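Local coordinates for protein LbaCas13a H328A (C2c2) (Lachnospiraceae bacterium NK4A179, PDB 5WLH) that binds CRISPR guide RNA as a Cas13a (C2c2) effector and, as in its family, probably cleaves RNA under the direction of that guide, at residues I446-M451 against M1134-G1139. Residues are numbered along the deposited sequence; the frame is centred on the assembly and turned at random.
Sequences IKYIAM and MNFQLG. With nucleotides of chain B.
Phe-1136 meets Tyr-448 and Ile-449 where helices 429-458 and 1106-1145 cross nearly perpendicularly in a buried contact: the axes of 446-451 and 1134-1139 approach to 6.6 Å at 84°. Such closeness rests on Gly-1139, since a side chain there would collide with Tyr-448 O. Instead its CA lies 3.4 Å from Tyr-448 O in a CA-H...O contact, nearly straight at 170°. Followed outward, Phe-1136 starts with CB, which sits 3.7 Å from Ile-449 CG1. CG stands anti to the backbone N, and from there the ring's CD2 side meets Tyr-448: CD2 is 3.8 Å from Tyr-448 CB, CE2 meets both CB and CD2 of the tyrosine, and CZ lies 4.1 Å from Tyr-448 CD2. The pair is an offset edge-to-face stack, Tyr-448 giving the edge and Phe-1136 the face, with centroids 5.5 Å apart and planes at 71°. Phe-1233 makes a further edge-to-face pair with Phe-1136, while Tyr-448 OH is hydrogen-bonded to Leu-284 O. An alanine in place of Phe-1136 would keep CB against Ile-449 but would probably open a gap beside Tyr-448, whose ring would lose this edge-to-face partner though not Tyr-1140. On helix 429-458, Lys-447 points to the RNA, not to 1134-1139: its chain bends at chi2, then runs extended until NZ donates a 2.9 Å hydrogen bond to the phosphate oxygen OP1 of C11 of chain B.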
# COMPACT_ATOMS: atom_id res chain seq x y z
N ILE A 446 -16.89 -8.45 -5.96
CA ILE A 446 -16.37 -7.09 -6.11
C ILE A 446 -17.44 -6.16 -6.66
O ILE A 446 -17.40 -4.94 -6.41
CB ILE A 446 -15.11 -7.09 -6.99
CG1 ILE A 446 -15.44 -7.50 -8.43
CG2 ILE A 446 -14.01 -7.95 -6.33
CD1 ILE A 446 -14.22 -7.42 -9.40
N LYS A 447 -18.43 -6.70 -7.39
CA LYS A 447 -19.49 -5.83 -7.88
C LYS A 447 -20.44 -5.43 -6.75
O LYS A 447 -20.89 -4.28 -6.69
CB LYS A 447 -20.25 -6.51 -9.02
CG LYS A 447 -19.40 -6.67 -10.28
CD LYS A 447 -18.77 -5.35 -10.71
CE LYS A 447 -17.90 -5.53 -11.95
NZ LYS A 447 -17.24 -4.27 -12.40
N TYR A 448 -20.80 -6.35 -5.85
CA TYR A 448 -21.61 -5.90 -4.72
C TYR A 448 -20.84 -4.89 -3.88
O TYR A 448 -21.39 -3.89 -3.43
CB TYR A 448 -22.04 -7.08 -3.85
CG TYR A 448 -23.20 -7.85 -4.40
CD1 TYR A 448 -24.41 -7.22 -4.69
CD2 TYR A 448 -23.11 -9.22 -4.60
CE1 TYR A 448 -25.49 -7.94 -5.20
CE2 TYR A 448 -24.17 -9.93 -5.11
CZ TYR A 448 -25.36 -9.30 -5.39
OH TYR A 448 -26.42 -10.05 -5.87
N ILE A 449 -19.56 -5.15 -3.66
CA ILE A 449 -18.74 -4.20 -2.92
C ILE A 449 -18.72 -2.85 -3.63
O ILE A 449 -18.87 -1.80 -2.99
CB ILE A 449 -17.32 -4.78 -2.72
CG1 ILE A 449 -17.38 -5.92 -1.69
CG2 ILE A 449 -16.38 -3.74 -2.18
CD1 ILE A 449 -16.19 -6.85 -1.74
N ALA A 450 -18.57 -2.85 -4.96
CA ALA A 450 -18.54 -1.59 -5.70
C ALA A 450 -19.85 -0.85 -5.56
O ALA A 450 -19.87 0.37 -5.42
CB ALA A 450 -18.22 -1.83 -7.17
N MET A 451 -20.97 -1.58 -5.59
CA MET A 451 -22.27 -0.96 -5.33
C MET A 451 -22.33 -0.36 -3.93
O MET A 451 -22.78 0.78 -3.75
CB MET A 451 -23.38 -1.99 -5.53
CG MET A 451 -23.55 -2.41 -6.97
SD MET A 451 -24.80 -3.72 -7.09
CE MET A 451 -26.25 -2.82 -6.48
N MET A 1134 -18.59 -4.25 5.02
CA MET A 1134 -19.71 -3.32 5.08
C MET A 1134 -20.20 -2.96 3.69
O MET A 1134 -21.41 -2.89 3.45
CB MET A 1134 -19.32 -2.06 5.84
CG MET A 1134 -20.41 -1.01 5.73
SD MET A 1134 -19.83 0.52 6.43
CE MET A 1134 -18.83 1.15 5.08
N ASN A 1135 -19.27 -2.69 2.77
CA ASN A 1135 -19.67 -2.33 1.41
C ASN A 1135 -20.39 -3.49 0.73
O ASN A 1135 -21.35 -3.28 -0.01
CB ASN A 1135 -18.45 -1.94 0.58
CG ASN A 1135 -17.99 -0.52 0.85
OD1 ASN A 1135 -18.64 0.24 1.54
ND2 ASN A 1135 -16.82 -0.18 0.33
N PHE A 1136 -19.89 -4.72 0.92
CA PHE A 1136 -20.58 -5.88 0.36
C PHE A 1136 -22.00 -5.94 0.87
O PHE A 1136 -22.95 -6.07 0.09
CB PHE A 1136 -19.87 -7.19 0.72
CG PHE A 1136 -20.58 -8.38 0.17
CD1 PHE A 1136 -21.66 -8.96 0.86
CD2 PHE A 1136 -20.23 -8.89 -1.07
CE1 PHE A 1136 -22.35 -10.03 0.31
CE2 PHE A 1136 -20.90 -9.99 -1.61
CZ PHE A 1136 -21.95 -10.56 -0.92
N GLN A 1137 -22.16 -5.87 2.20
CA GLN A 1137 -23.49 -5.93 2.79
C GLN A 1137 -24.36 -4.79 2.30
O GLN A 1137 -25.52 -5.00 1.94
CB GLN A 1137 -23.39 -5.91 4.31
CG GLN A 1137 -22.75 -7.17 4.87
CD GLN A 1137 -22.52 -7.09 6.35
OE1 GLN A 1137 -22.01 -6.09 6.86
NE2 GLN A 1137 -22.90 -8.14 7.06
N LEU A 1138 -23.82 -3.57 2.27
CA LEU A 1138 -24.58 -2.44 1.75
C LEU A 1138 -25.00 -2.66 0.32
O LEU A 1138 -26.14 -2.40 -0.05
CB LEU A 1138 -23.76 -1.16 1.85
CG LEU A 1138 -23.72 -0.58 3.25
CD1 LEU A 1138 -22.75 0.60 3.24
CD2 LEU A 1138 -25.15 -0.10 3.71
N GLY A 1139 -24.08 -3.13 -0.53
CA GLY A 1139 -24.43 -3.29 -1.93
C GLY A 1139 -25.44 -4.39 -2.13
O GLY A 1139 -26.39 -4.24 -2.91
P C B 11 -14.75 -5.17 -15.13
OP1 C B 11 -16.20 -5.32 -14.94
OP2 C B 11 -14.04 -6.02 -16.13
O5' C B 11 -14.43 -3.69 -15.55
C5' C B 11 -15.17 -2.61 -15.03
C4' C B 11 -14.77 -1.33 -15.69
O4' C B 11 -13.36 -1.07 -15.46
C3' C B 11 -14.87 -1.32 -17.20
O3' C B 11 -16.18 -1.13 -17.64
C2' C B 11 -13.95 -0.18 -17.57
O2' C B 11 -14.54 1.05 -17.16
C1' C B 11 -12.80 -0.44 -16.60
N1 C B 11 -11.77 -1.34 -17.17
C2 C B 11 -10.81 -0.79 -18.02
O2 C B 11 -10.89 0.42 -18.31
N3 C B 11 -9.84 -1.59 -18.49
C4 C B 11 -9.80 -2.89 -18.14
N4 C B 11 -8.82 -3.65 -18.64
C5 C B 11 -10.77 -3.47 -17.27
C6 C B 11 -11.73 -2.66 -16.81
P C B 10 -10.24 -9.04 -12.97
OP1 C B 10 -11.23 -10.16 -12.88
OP2 C B 10 -9.23 -8.91 -14.07
O5' C B 10 -11.03 -7.66 -13.09
C5' C B 10 -11.99 -7.26 -12.13
C4' C B 10 -12.21 -5.77 -12.19
O4' C B 10 -10.95 -5.10 -11.96
C3' C B 10 -12.67 -5.22 -13.53
O3' C B 10 -14.07 -5.33 -13.69
C2' C B 10 -12.18 -3.77 -13.47
O2' C B 10 -13.01 -3.01 -12.60
C1' C B 10 -10.85 -3.95 -12.76
N1 C B 10 -9.73 -4.14 -13.71
C2 C B 10 -9.21 -2.99 -14.31
O2 C B 10 -9.72 -1.87 -14.04
N3 C B 10 -8.17 -3.11 -15.16
C4 C B 10 -7.67 -4.32 -15.42
N4 C B 10 -6.64 -4.40 -16.26
C5 C B 10 -8.18 -5.52 -14.82
C6 C B 10 -9.21 -5.39 -13.98